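Side-chain contacts in polycyclic ketone monooxygenase (Myceliophthora thermophila, PDB 5MQ6), which inserts a single oxygen atom next to the carbonyl of various ketones, above all polycyclic ones, yielding esters or lactones, as an FAD- and NADPH-binding Baeyer-Villiger monooxygenase: residues D59-H64 and W124-G129; A86-L91 and P158-H163. All coordinates share one frame; numbering follows the deposited sequence.

Contact 1. Residues D59-H64 and W124-G129; sequences DPWVDH and WNRYPG. With FAD (flavin-adenine dinucleotide), chain B.
R126 stacks its guanidinium over one face of the W61 indole, the tight part of the contact. Extended from CG to NE, the arginine runs past the ring in the opposite direction to the tryptophan, with its guanidinium plane only 23° from the ring plane. R126 CD sits over the middle of the ring system, 3.8 Å from the centroid of the W61 five-membered ring, a CH-pi contact; R126 CZ follows at 3.9 Å from the same centroid, a cation-pi pair. P60 CB covers the other face of the indole, so the ring is clamped on both sides. At its edge, W61 NE1 donates to W124 O over 2.9 Å in a fairly straight bond (160°) that stays near the ring plane but reaches the carbonyl from above its own plane. With chi1 at -40°, W61 CG stands anti to its carbonyl carbon, which swings the indole across to this oxygen. W123, just before the second segment, takes R126 NE on its backbone O and D59 OD2 on its indole NH.

The D59 side is looser and, with P60 exposed and D59 partly so, nearer to solvent. There D59 CB merely rests 3.7 Å from W124 CZ3, and the carboxylate turns back on its own loop: D59 OD1 accepts from W61 N at 2.7 Å, closing an Asx turn that ties the carboxylate to the W61 amide.

The same W124 ring that meets D59 with CZ3 uses NE1, at its pyrrole edge, to donate to FAD O3B at 3.0 Å and more weakly to O2B. The contact thus ties the loop between helices 51-54 and 64-68 to the wall of the FAD site, at the ribose of the adenosine half.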
ATOM      1  N   ASP A  59     -10.231   6.021 -15.104  1.00 39.51           N
ATOM      2  CA  ASP A  59     -10.719   4.678 -14.786  1.00 33.10           C
ATOM      3  C   ASP A  59     -11.124   3.999 -16.070  1.00 36.18           C
ATOM      4  O   ASP A  59     -12.085   4.415 -16.644  1.00 40.18           O
ATOM      5  CB  ASP A  59     -11.929   4.815 -13.909  1.00 27.68           C
ATOM      6  CG  ASP A  59     -12.499   3.492 -13.434  1.00 27.22           C
ATOM      7  OD1 ASP A  59     -12.223   2.421 -14.028  1.00 31.52           O
ATOM      8  OD2 ASP A  59     -13.239   3.533 -12.406  1.00 21.78           O
ATOM      9  N   PRO A  60     -10.419   2.920 -16.482  1.00 35.15           N
ATOM     10  CA  PRO A  60     -10.814   2.232 -17.686  1.00 33.10           C
ATOM     11  C   PRO A  60     -11.975   1.346 -17.567  1.00 27.72           C
ATOM     12  O   PRO A  60     -12.398   0.806 -18.582  1.00 30.35           O
ATOM     13  CB  PRO A  60      -9.632   1.267 -17.966  1.00 34.41           C
ATOM     14  CG  PRO A  60      -8.573   1.574 -16.998  1.00 30.84           C
ATOM     15  CD  PRO A  60      -9.213   2.323 -15.875  1.00 31.80           C
ATOM     16  N   TRP A  61     -12.374   0.994 -16.355  1.00 23.35           N
ATOM     17  CA  TRP A  61     -13.270  -0.097 -16.190  1.00 26.04           C
ATOM     18  C   TRP A  61     -14.693   0.349 -15.912  1.00 27.21           C
ATOM     19  O   TRP A  61     -15.624  -0.461 -15.931  1.00 30.21           O
ATOM     20  CB  TRP A  61     -12.821  -0.909 -14.986  1.00 29.93           C
ATOM     21  CG  TRP A  61     -11.368  -1.058 -14.898  1.00 31.14           C
ATOM     22  CD1 TRP A  61     -10.526  -0.584 -13.906  1.00 30.02           C
ATOM     23  CD2 TRP A  61     -10.533  -1.686 -15.875  1.00 28.61           C
ATOM     24  NE1 TRP A  61      -9.223  -0.921 -14.205  1.00 28.81           N
ATOM     25  CE2 TRP A  61      -9.199  -1.592 -15.402  1.00 31.89           C
ATOM     26  CE3 TRP A  61     -10.788  -2.362 -17.084  1.00 29.77           C
ATOM     27  CZ2 TRP A  61      -8.104  -2.100 -16.129  1.00 31.06           C
ATOM     28  CZ3 TRP A  61      -9.689  -2.884 -17.791  1.00 34.45           C
ATOM     29  CH2 TRP A  61      -8.372  -2.744 -17.308  1.00 31.43           C
ATOM     30  N   VAL A  62     -14.876   1.598 -15.559  1.00 24.49           N
ATOM     31  CA  VAL A  62     -16.230   2.044 -15.089  1.00 27.22           C
ATOM     32  C   VAL A  62     -17.299   2.054 -16.185  1.00 29.76           C
ATOM     33  O   VAL A  62     -17.058   2.469 -17.273  1.00 30.03           O
ATOM     34  CB  VAL A  62     -16.128   3.408 -14.347  1.00 31.06           C
ATOM     35  CG1 VAL A  62     -15.561   4.519 -15.221  1.00 31.38           C
ATOM     36  CG2 VAL A  62     -17.455   3.772 -13.707  1.00 42.59           C
ATOM     37  N   ASP A  63     -18.460   1.520 -15.886  1.00 33.32           N
ATOM     38  CA  ASP A  63     -19.591   1.583 -16.745  1.00 32.97           C
ATOM     39  C   ASP A  63     -20.457   2.817 -16.381  1.00 31.93           C
ATOM     40  O   ASP A  63     -21.347   2.732 -15.540  1.00 34.36           O
ATOM     41  CB  ASP A  63     -20.357   0.310 -16.553  1.00 30.08           C
ATOM     42  CG  ASP A  63     -21.537   0.201 -17.465  1.00 38.27           C
ATOM     43  OD1 ASP A  63     -21.859   1.197 -18.210  1.00 35.40           O
ATOM     44  OD2 ASP A  63     -22.171  -0.893 -17.392  1.00 45.76           O
ATOM     45  N   HIS A  64     -20.192   3.927 -17.038  1.00 27.25           N
ATOM     46  CA  HIS A  64     -20.854   5.178 -16.743  1.00 33.13           C
ATOM     47  C   HIS A  64     -22.366   5.141 -16.994  1.00 32.97           C
ATOM     48  O   HIS A  64     -23.134   5.680 -16.229  1.00 30.78           O
ATOM     49  CB  HIS A  64     -20.250   6.290 -17.559  1.00 30.18           C
ATOM     50  CG  HIS A  64     -18.860   6.664 -17.158  1.00 33.80           C
ATOM     51  ND1 HIS A  64     -18.550   7.309 -15.964  1.00 32.33           N
ATOM     52  CD2 HIS A  64     -17.701   6.564 -17.826  1.00 33.95           C
ATOM     53  CE1 HIS A  64     -17.264   7.544 -15.897  1.00 28.63           C
ATOM     54  NE2 HIS A  64     -16.720   7.110 -17.016  1.00 34.80           N
ATOM     55  N   TRP A 124      -8.857  -0.989  -9.507  1.00 18.85           N
ATOM     56  CA  TRP A 124      -8.012  -0.257 -10.443  1.00 19.97           C
ATOM     57  C   TRP A 124      -7.017  -1.106 -11.243  1.00 24.86           C
ATOM     58  O   TRP A 124      -6.900  -0.969 -12.435  1.00 25.77           O
ATOM     59  CB  TRP A 124      -7.275   0.804  -9.707  1.00 20.25           C
ATOM     60  CG  TRP A 124      -8.070   1.895  -9.061  1.00 20.91           C
ATOM     61  CD1 TRP A 124      -8.264   2.060  -7.747  1.00 23.95           C
ATOM     62  CD2 TRP A 124      -8.620   3.080  -9.688  1.00 21.41           C
ATOM     63  NE1 TRP A 124      -8.961   3.209  -7.501  1.00 22.40           N
ATOM     64  CE2 TRP A 124      -9.174   3.861  -8.678  1.00 21.13           C
ATOM     65  CE3 TRP A 124      -8.723   3.517 -10.985  1.00 26.05           C
ATOM     66  CZ2 TRP A 124      -9.842   5.045  -8.931  1.00 26.52           C
ATOM     67  CZ3 TRP A 124      -9.371   4.731 -11.237  1.00 26.98           C
ATOM     68  CH2 TRP A 124      -9.907   5.475 -10.211  1.00 25.83           C
ATOM     69  N   ASN A 125      -6.352  -2.020 -10.562  1.00 27.74           N
ATOM     70  CA  ASN A 125      -5.279  -2.814 -11.117  1.00 25.04           C
ATOM     71  C   ASN A 125      -5.878  -4.068 -11.608  1.00 24.51           C
ATOM     72  O   ASN A 125      -6.471  -4.883 -10.840  1.00 24.62           O
ATOM     73  CB  ASN A 125      -4.203  -3.091 -10.052  1.00 25.36           C
ATOM     74  CG  ASN A 125      -3.616  -1.810  -9.492  1.00 26.89           C
ATOM     75  OD1 ASN A 125      -2.787  -1.210 -10.109  1.00 33.20           O
ATOM     76  ND2 ASN A 125      -4.059  -1.386  -8.311  1.00 28.97           N
ATOM     77  N   ARG A 126      -5.791  -4.248 -12.924  1.00 23.52           N
ATOM     78  CA  ARG A 126      -6.254  -5.507 -13.513  1.00 24.53           C
ATOM     79  C   ARG A 126      -5.307  -5.943 -14.637  1.00 30.12           C
ATOM     80  O   ARG A 126      -5.723  -6.587 -15.595  1.00 30.58           O
ATOM     81  CB  ARG A 126      -7.703  -5.333 -14.032  1.00 25.06           C
ATOM     82  CG  ARG A 126      -8.667  -4.538 -13.150  1.00 23.99           C
ATOM     83  CD  ARG A 126     -10.071  -4.732 -13.676  1.00 25.44           C
ATOM     84  NE  ARG A 126     -10.973  -3.835 -12.960  1.00 27.12           N
ATOM     85  CZ  ARG A 126     -12.309  -3.892 -12.992  1.00 29.58           C
ATOM     86  NH1 ARG A 126     -12.926  -4.787 -13.723  1.00 30.57           N
ATOM     87  NH2 ARG A 126     -13.048  -2.995 -12.305  1.00 23.78           N
ATOM     88  N   TYR A 127      -4.027  -5.599 -14.491  1.00 30.07           N
ATOM     89  CA  TYR A 127      -3.045  -5.820 -15.541  1.00 27.83           C
ATOM     90  C   TYR A 127      -2.825  -7.331 -15.668  1.00 29.55           C
ATOM     91  O   TYR A 127      -3.238  -8.073 -14.790  1.00 27.46           O
ATOM     92  CB  TYR A 127      -1.777  -5.026 -15.248  1.00 28.64           C
ATOM     93  CG  TYR A 127      -1.077  -5.379 -13.958  1.00 32.29           C
ATOM     94  CD1 TYR A 127      -0.384  -6.585 -13.845  1.00 29.45           C
ATOM     95  CD2 TYR A 127      -1.121  -4.533 -12.852  1.00 34.53           C
ATOM     96  CE1 TYR A 127       0.308  -6.936 -12.697  1.00 25.40           C
ATOM     97  CE2 TYR A 127      -0.433  -4.879 -11.697  1.00 34.02           C
ATOM     98  CZ  TYR A 127       0.270  -6.113 -11.633  1.00 31.50           C
ATOM     99  OH  TYR A 127       0.935  -6.509 -10.539  1.00 32.05           O
ATOM    100  N   PRO A 128      -2.242  -7.810 -16.795  1.00 30.31           N
ATOM    101  CA  PRO A 128      -2.064  -9.261 -17.012  1.00 26.97           C
ATOM    102  C   PRO A 128      -1.085  -9.871 -16.015  1.00 22.23           C
ATOM    103  O   PRO A 128      -0.023  -9.307 -15.755  1.00 28.02           O
ATOM    104  CB  PRO A 128      -1.448  -9.330 -18.441  1.00 30.93           C
ATOM    105  CG  PRO A 128      -1.739  -7.967 -19.023  1.00 32.52           C
ATOM    106  CD  PRO A 128      -1.663  -7.019 -17.885  1.00 29.36           C
ATOM    107  N   GLY A 129      -1.463 -10.950 -15.408  1.00 25.31           N
ATOM    108  CA  GLY A 129      -0.629 -11.588 -14.366  1.00 31.52           C
ATOM    109  C   GLY A 129      -0.766 -11.146 -12.899  1.00 29.87           C
ATOM    110  O   GLY A 129      -0.127 -11.719 -12.012  1.00 26.79           O
TER
HETATM  111  PA  FAD B 700      -7.174   0.890  -1.385  1.00 20.54           P
HETATM  112  O1A FAD B 700      -6.081   1.712  -1.984  1.00 23.30           O
HETATM  113  O2A FAD B 700      -7.388  -0.552  -1.806  1.00 21.76           O
HETATM  114  O5B FAD B 700      -8.560   1.663  -1.626  1.00 23.73           O
HETATM  115  C5B FAD B 700      -8.658   3.018  -1.340  1.00 21.99           C
HETATM  116  C4B FAD B 700      -9.563   3.660  -2.372  1.00 23.15           C
HETATM  117  O4B FAD B 700      -9.817   5.003  -1.918  1.00 21.89           O
HETATM  118  C3B FAD B 700      -8.995   3.774  -3.784  1.00 22.37           C
HETATM  119  O3B FAD B 700      -9.972   3.406  -4.723  1.00 22.08           O
HETATM  120  C2B FAD B 700      -8.663   5.234  -3.921  1.00 23.45           C
HETATM  121  O2B FAD B 700      -8.743   5.687  -5.251  1.00 24.39           O
HETATM  122  C1B FAD B 700      -9.712   5.858  -3.026  1.00 21.95           C
HETATM  123  N9A FAD B 700      -9.373   7.196  -2.609  1.00 20.15           N
HETATM  124  C8A FAD B 700      -8.211   7.597  -2.019  1.00 23.62           C
HETATM  125  N7A FAD B 700      -8.277   8.911  -1.831  1.00 21.85           N
HETATM  126  C5A FAD B 700      -9.441   9.393  -2.298  1.00 18.10           C
HETATM  127  C6A FAD B 700     -10.080  10.720  -2.339  1.00 16.87           C
HETATM  128  N6A FAD B 700      -9.539  11.844  -1.917  1.00 17.32           N
HETATM  129  N1A FAD B 700     -11.293  10.706  -2.827  1.00 17.27           N
HETATM  130  C2A FAD B 700     -11.900   9.595  -3.306  1.00 14.50           C
HETATM  131  N3A FAD B 700     -11.424   8.371  -3.327  1.00 15.44           N
HETATM  132  C4A FAD B 700     -10.153   8.247  -2.833  1.00 18.09           C
HETATM  133  N1  FAD B 700      -0.850  -5.544   0.047  1.00 22.31           N
HETATM  134  C2  FAD B 700      -0.755  -6.754   0.691  1.00 27.80           C
HETATM  135  O2  FAD B 700      -0.788  -6.814   1.913  1.00 24.38           O
HETATM  136  N3  FAD B 700      -0.623  -7.890  -0.009  1.00 32.47           N
HETATM  137  C4  FAD B 700      -0.579  -7.852  -1.350  1.00 38.50           C
HETATM  138  O4  FAD B 700      -0.465  -8.923  -1.932  1.00 48.87           O
HETATM  139  C4X FAD B 700      -0.671  -6.610  -2.137  1.00 36.42           C
HETATM  140  N5  FAD B 700      -0.606  -6.527  -3.507  1.00 33.59           N
HETATM  141  C5X FAD B 700      -0.705  -5.305  -4.086  1.00 32.50           C
HETATM  142  C6  FAD B 700      -0.626  -5.173  -5.556  1.00 29.18           C
HETATM  143  C7  FAD B 700      -0.740  -3.802  -6.088  1.00 35.98           C
HETATM  144  C7M FAD B 700      -0.681  -3.549  -7.577  1.00 35.02           C
HETATM  145  C8  FAD B 700      -0.897  -2.604  -5.211  1.00 37.43           C
HETATM  146  C8M FAD B 700      -1.023  -1.180  -5.749  1.00 41.20           C
HETATM  147  C9  FAD B 700      -0.955  -2.766  -3.841  1.00 35.71           C
HETATM  148  C9A FAD B 700      -0.864  -4.059  -3.254  1.00 35.80           C
HETATM  149  N10 FAD B 700      -0.904  -4.156  -1.853  1.00 29.98           N
HETATM  150  C10 FAD B 700      -0.834  -5.431  -1.283  1.00 27.45           C
HETATM  151  C1' FAD B 700      -1.131  -2.986  -0.975  1.00 33.28           C
HETATM  152  C2' FAD B 700      -2.690  -2.702  -1.033  1.00 32.49           C
HETATM  153  O2' FAD B 700      -2.899  -1.320  -1.357  1.00 32.73           O
HETATM  154  C3' FAD B 700      -3.477  -3.103   0.261  1.00 30.78           C
HETATM  155  O3' FAD B 700      -3.303  -4.502   0.500  1.00 30.58           O
HETATM  156  C4' FAD B 700      -5.016  -2.942   0.237  1.00 29.20           C
HETATM  157  O4' FAD B 700      -5.680  -3.354  -1.038  1.00 28.60           O
HETATM  158  C5' FAD B 700      -5.397  -1.495   0.611  1.00 26.62           C
HETATM  159  O5' FAD B 700      -6.813  -1.505   0.972  1.00 25.35           O
HETATM  160  P   FAD B 700      -7.382  -0.027   1.315  1.00 23.91           P
HETATM  161  O1P FAD B 700      -8.943  -0.170   1.181  1.00 25.67           O
HETATM  162  O2P FAD B 700      -6.678   0.412   2.607  1.00 26.20           O
HETATM  163  O3P FAD B 700      -6.756   0.969   0.164  1.00 22.70           O

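Contact 2. Residues A86-L91 and P158-H163. With FAD (flavin-adenine dinucleotide), chain B.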
ATOM      1  N   ALA A  86     -13.615   2.322  -0.722  1.00 18.09           N
ATOM      2  CA  ALA A  86     -14.445   1.189  -0.893  1.00 18.63           C
ATOM      3  C   ALA A  86     -13.589  -0.044  -1.297  1.00 18.90           C
ATOM      4  O   ALA A  86     -14.090  -1.045  -1.846  1.00 15.41           O
ATOM      5  CB  ALA A  86     -15.479   1.522  -1.933  1.00 18.41           C
ATOM      6  N   GLY A  87     -12.298   0.009  -0.955  1.00 18.72           N
ATOM      7  CA  GLY A  87     -11.471  -1.170  -1.067  1.00 17.75           C
ATOM      8  C   GLY A  87     -11.688  -2.069   0.151  1.00 17.82           C
ATOM      9  O   GLY A  87     -12.653  -1.899   0.897  1.00 18.62           O
ATOM     10  N   TYR A  88     -10.793  -3.043   0.344  1.00 17.83           N
ATOM     11  CA  TYR A  88     -10.880  -3.966   1.486  1.00 20.06           C
ATOM     12  C   TYR A  88     -10.906  -3.221   2.815  1.00 19.47           C
ATOM     13  O   TYR A  88     -11.592  -3.624   3.744  1.00 18.09           O
ATOM     14  CB  TYR A  88      -9.762  -5.010   1.510  1.00 18.99           C
ATOM     15  CG  TYR A  88      -9.891  -6.093   0.479  1.00 22.36           C
ATOM     16  CD1 TYR A  88     -11.115  -6.467  -0.076  1.00 25.99           C
ATOM     17  CD2 TYR A  88      -8.774  -6.823   0.073  1.00 20.26           C
ATOM     18  CE1 TYR A  88     -11.189  -7.510  -1.044  1.00 22.33           C
ATOM     19  CE2 TYR A  88      -8.879  -7.843  -0.835  1.00 20.90           C
ATOM     20  CZ  TYR A  88     -10.074  -8.196  -1.391  1.00 23.03           C
ATOM     21  OH  TYR A  88     -10.145  -9.259  -2.251  1.00 19.04           O
ATOM     22  N   GLY A  89     -10.170  -2.142   2.917  1.00 19.43           N
ATOM     23  CA  GLY A  89     -10.214  -1.359   4.131  1.00 20.04           C
ATOM     24  C   GLY A  89     -11.539  -0.728   4.467  1.00 19.33           C
ATOM     25  O   GLY A  89     -12.028  -0.863   5.566  1.00 21.14           O
ATOM     26  N   GLY A  90     -12.101   0.023   3.541  1.00 18.85           N
ATOM     27  CA  GLY A  90     -13.401   0.580   3.770  1.00 18.47           C
ATOM     28  C   GLY A  90     -14.490  -0.443   3.937  1.00 17.19           C
ATOM     29  O   GLY A  90     -15.431  -0.242   4.728  1.00 15.16           O
ATOM     30  N   LEU A  91     -14.403  -1.528   3.164  1.00 17.71           N
ATOM     31  CA  LEU A  91     -15.335  -2.629   3.395  1.00 18.54           C
ATOM     32  C   LEU A  91     -15.262  -3.180   4.830  1.00 19.96           C
ATOM     33  O   LEU A  91     -16.301  -3.437   5.425  1.00 16.68           O
ATOM     34  CB  LEU A  91     -15.142  -3.740   2.394  1.00 18.69           C
ATOM     35  CG  LEU A  91     -15.558  -3.441   0.951  1.00 19.29           C
ATOM     36  CD1 LEU A  91     -14.934  -4.518   0.093  1.00 22.79           C
ATOM     37  CD2 LEU A  91     -17.080  -3.418   0.869  1.00 21.44           C
ATOM     38  N   PRO A 158      -8.914 -10.928 -10.579  1.00 28.53           N
ATOM     39  CA  PRO A 158     -10.338 -11.189 -10.708  1.00 26.14           C
ATOM     40  C   PRO A 158     -10.954 -11.846  -9.530  1.00 24.85           C
ATOM     41  O   PRO A 158     -12.052 -11.477  -9.147  1.00 25.67           O
ATOM     42  CB  PRO A 158     -10.402 -12.113 -11.922  1.00 29.75           C
ATOM     43  CG  PRO A 158      -9.305 -11.545 -12.801  1.00 28.27           C
ATOM     44  CD  PRO A 158      -8.192 -11.278 -11.825  1.00 29.49           C
ATOM     45  N   GLU A 159     -10.277 -12.819  -8.939  1.00 22.44           N
ATOM     46  CA  GLU A 159     -10.780 -13.430  -7.742  1.00 23.26           C
ATOM     47  C   GLU A 159     -10.836 -12.401  -6.567  1.00 23.62           C
ATOM     48  O   GLU A 159     -11.749 -12.457  -5.711  1.00 21.58           O
ATOM     49  CB  GLU A 159      -9.899 -14.591  -7.400  1.00 23.07           C
ATOM     50  CG  GLU A 159     -10.326 -15.280  -6.169  1.00 26.68           C
ATOM     51  CD  GLU A 159      -9.604 -16.576  -5.912  1.00 28.46           C
ATOM     52  OE1 GLU A 159      -8.444 -16.630  -6.371  1.00 26.06           O
ATOM     53  OE2 GLU A 159     -10.210 -17.461  -5.210  1.00 25.95           O
ATOM     54  N   LEU A 160      -9.876 -11.487  -6.565  1.00 20.29           N
ATOM     55  CA  LEU A 160      -9.785 -10.476  -5.537  1.00 21.22           C
ATOM     56  C   LEU A 160     -10.865  -9.440  -5.628  1.00 20.91           C
ATOM     57  O   LEU A 160     -11.461  -9.039  -4.609  1.00 21.24           O
ATOM     58  CB  LEU A 160      -8.402  -9.789  -5.480  1.00 20.16           C
ATOM     59  CG  LEU A 160      -7.380 -10.792  -4.959  1.00 21.21           C
ATOM     60  CD1 LEU A 160      -5.973 -10.386  -5.303  1.00 25.47           C
ATOM     61  CD2 LEU A 160      -7.501 -11.062  -3.538  1.00 20.50           C
ATOM     62  N   LEU A 161     -11.105  -9.017  -6.843  1.00 22.64           N
ATOM     63  CA  LEU A 161     -12.183  -8.096  -7.116  1.00 23.95           C
ATOM     64  C   LEU A 161     -13.582  -8.728  -6.836  1.00 24.32           C
ATOM     65  O   LEU A 161     -14.474  -8.110  -6.158  1.00 19.50           O
ATOM     66  CB  LEU A 161     -12.026  -7.580  -8.523  1.00 22.42           C
ATOM     67  CG  LEU A 161     -13.122  -6.685  -9.076  1.00 24.76           C
ATOM     68  CD1 LEU A 161     -13.151  -5.417  -8.243  1.00 26.68           C
ATOM     69  CD2 LEU A 161     -12.786  -6.240 -10.514  1.00 25.77           C
ATOM     70  N   GLU A 162     -13.756  -9.970  -7.280  1.00 20.50           N
ATOM     71  CA  GLU A 162     -14.999 -10.641  -7.040  1.00 23.39           C
ATOM     72  C   GLU A 162     -15.269 -10.769  -5.504  1.00 26.29           C
ATOM     73  O   GLU A 162     -16.403 -10.660  -5.049  1.00 22.89           O
ATOM     74  CB  GLU A 162     -15.020 -11.984  -7.788  1.00 26.85           C
ATOM     75  CG  GLU A 162     -16.088 -12.979  -7.320  1.00 27.88           C
ATOM     76  CD  GLU A 162     -15.881 -14.367  -7.963  1.00 39.11           C
ATOM     77  OE1 GLU A 162     -15.501 -15.364  -7.290  1.00 44.24           O
ATOM     78  OE2 GLU A 162     -16.050 -14.462  -9.177  1.00 36.68           O
ATOM     79  N   HIS A 163     -14.224 -10.976  -4.710  1.00 23.80           N
ATOM     80  CA  HIS A 163     -14.401 -11.099  -3.286  1.00 22.56           C
ATOM     81  C   HIS A 163     -14.871  -9.782  -2.630  1.00 20.72           C
ATOM     82  O   HIS A 163     -15.716  -9.831  -1.709  1.00 21.33           O
ATOM     83  CB  HIS A 163     -13.169 -11.600  -2.631  1.00 20.21           C
ATOM     84  CG  HIS A 163     -13.339 -11.881  -1.180  1.00 21.17           C
ATOM     85  ND1 HIS A 163     -14.198 -12.863  -0.700  1.00 26.19           N
ATOM     86  CD2 HIS A 163     -12.702 -11.380  -0.096  1.00 18.27           C
ATOM     87  CE1 HIS A 163     -14.087 -12.951   0.612  1.00 20.83           C
ATOM     88  NE2 HIS A 163     -13.172 -12.079   1.005  1.00 21.34           N
TER
HETATM   89  PA  FAD B 700      -7.174   0.890  -1.385  1.00 20.54           P
HETATM   90  O1A FAD B 700      -6.081   1.712  -1.984  1.00 23.30           O
HETATM   91  O2A FAD B 700      -7.388  -0.552  -1.806  1.00 21.76           O
HETATM   92  O5B FAD B 700      -8.560   1.663  -1.626  1.00 23.73           O
HETATM   93  C5B FAD B 700      -8.658   3.018  -1.340  1.00 21.99           C
HETATM   94  C4B FAD B 700      -9.563   3.660  -2.372  1.00 23.15           C
HETATM   95  O4B FAD B 700      -9.817   5.003  -1.918  1.00 21.89           O
HETATM   96  C3B FAD B 700      -8.995   3.774  -3.784  1.00 22.37           C
HETATM   97  O3B FAD B 700      -9.972   3.406  -4.723  1.00 22.08           O
HETATM   98  C2B FAD B 700      -8.663   5.234  -3.921  1.00 23.45           C
HETATM   99  O2B FAD B 700      -8.743   5.687  -5.251  1.00 24.39           O
HETATM  100  C1B FAD B 700      -9.712   5.858  -3.026  1.00 21.95           C
HETATM  101  N9A FAD B 700      -9.373   7.196  -2.609  1.00 20.15           N
HETATM  102  C8A FAD B 700      -8.211   7.597  -2.019  1.00 23.62           C
HETATM  103  N7A FAD B 700      -8.277   8.911  -1.831  1.00 21.85           N
HETATM  104  C5A FAD B 700      -9.441   9.393  -2.298  1.00 18.10           C
HETATM  105  C6A FAD B 700     -10.080  10.720  -2.339  1.00 16.87           C
HETATM  106  N6A FAD B 700      -9.539  11.844  -1.917  1.00 17.32           N
HETATM  107  N1A FAD B 700     -11.293  10.706  -2.827  1.00 17.27           N
HETATM  108  C2A FAD B 700     -11.900   9.595  -3.306  1.00 14.50           C
HETATM  109  N3A FAD B 700     -11.424   8.371  -3.327  1.00 15.44           N
HETATM  110  C4A FAD B 700     -10.153   8.247  -2.833  1.00 18.09           C
HETATM  111  N1  FAD B 700      -0.850  -5.544   0.047  1.00 22.31           N
HETATM  112  C2  FAD B 700      -0.755  -6.754   0.691  1.00 27.80           C
HETATM  113  O2  FAD B 700      -0.788  -6.814   1.913  1.00 24.38           O
HETATM  114  N3  FAD B 700      -0.623  -7.890  -0.009  1.00 32.47           N
HETATM  115  C4  FAD B 700      -0.579  -7.852  -1.350  1.00 38.50           C
HETATM  116  O4  FAD B 700      -0.465  -8.923  -1.932  1.00 48.87           O
HETATM  117  C4X FAD B 700      -0.671  -6.610  -2.137  1.00 36.42           C
HETATM  118  N5  FAD B 700      -0.606  -6.527  -3.507  1.00 33.59           N
HETATM  119  C5X FAD B 700      -0.705  -5.305  -4.086  1.00 32.50           C
HETATM  120  C6  FAD B 700      -0.626  -5.173  -5.556  1.00 29.18           C
HETATM  121  C7  FAD B 700      -0.740  -3.802  -6.088  1.00 35.98           C
HETATM  122  C7M FAD B 700      -0.681  -3.549  -7.577  1.00 35.02           C
HETATM  123  C8  FAD B 700      -0.897  -2.604  -5.211  1.00 37.43           C
HETATM  124  C8M FAD B 700      -1.023  -1.180  -5.749  1.00 41.20           C
HETATM  125  C9  FAD B 700      -0.955  -2.766  -3.841  1.00 35.71           C
HETATM  126  C9A FAD B 700      -0.864  -4.059  -3.254  1.00 35.80           C
HETATM  127  N10 FAD B 700      -0.904  -4.156  -1.853  1.00 29.98           N
HETATM  128  C10 FAD B 700      -0.834  -5.431  -1.283  1.00 27.45           C
HETATM  129  C1' FAD B 700      -1.131  -2.986  -0.975  1.00 33.28           C
HETATM  130  C2' FAD B 700      -2.690  -2.702  -1.033  1.00 32.49           C
HETATM  131  O2' FAD B 700      -2.899  -1.320  -1.357  1.00 32.73           O
HETATM  132  C3' FAD B 700      -3.477  -3.103   0.261  1.00 30.78           C
HETATM  133  O3' FAD B 700      -3.303  -4.502   0.500  1.00 30.58           O
HETATM  134  C4' FAD B 700      -5.016  -2.942   0.237  1.00 29.20           C
HETATM  135  O4' FAD B 700      -5.680  -3.354  -1.038  1.00 28.60           O
HETATM  136  C5' FAD B 700      -5.397  -1.495   0.611  1.00 26.62           C
HETATM  137  O5' FAD B 700      -6.813  -1.505   0.972  1.00 25.35           O
HETATM  138  P   FAD B 700      -7.382  -0.027   1.315  1.00 23.91           P
HETATM  139  O1P FAD B 700      -8.943  -0.170   1.181  1.00 25.67           O
HETATM  140  O2P FAD B 700      -6.678   0.412   2.607  1.00 26.20           O
HETATM  141  O3P FAD B 700      -6.756   0.969   0.164  1.00 22.70           O
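Y88 reaches helix 157-170 through its phenol oxygen, Y88 OH, which lies 2.7 Å from L160 O in a weak hydrogen bond that the tyrosine donates. From CB outward, chi1 of -73° sets CG anti to the carbonyl carbon, and CB, CG and the near ring carbons stay clear of the partner helix. Only at the far end does the ring arrive, Y88 CE1 at 3.9 Å and CZ at 3.6 Å from L160 O, which meets the ring obliquely. The hydroxyl then settles among three groups. Besides the carbonyl, L160 CD2 is 3.4 Å from Y88 OH, the leucine crossing the tyrosine at about a right angle, while H163 CB stands 3.8 Å from Y88 OH. The imidazole of H163 turns its edge to that oxygen, and its NE2 is engaged by P141 O. A phenylalanine here would probably leave L160 O without this donor and open a gap where the hydroxyl meets L160 CD2 and H163 CB.

Next to Y88 in the chain, G89 N donates to FAD O1P over 2.9 Å, and the bare backbone of G87 and G89 lets O1P come in close. The turn from strand 78-84 into helix 88-99, with G87 and G90 as motif glycines, fits the GxGxxG dinucleotide-binding motif of a Rossmann fold, here holding the FAD pyrophosphate.

Contact 1 and contact 2 grip the same FAD at different points, their centres about 13 Å apart. Contact 1 also borders the flavin, where N125 CG comes 3.9 Å from the ring methyl FAD C7M, whereas contact 2 meets the cofactor at its pyrophosphate. The two also touch directly: L161 CD2, on the helix that carries L160, packs 3.4 Å from R126 CZ. Along the chain their segments alternate, so 59-64 and 86-91 both come before 124-129 and 158-163. The bound NADPH is more remote, its nearest atoms lying about 11 Å from the side chain of W124 in contact 1 and likewise about 11 Å from that of L160 in contact 2.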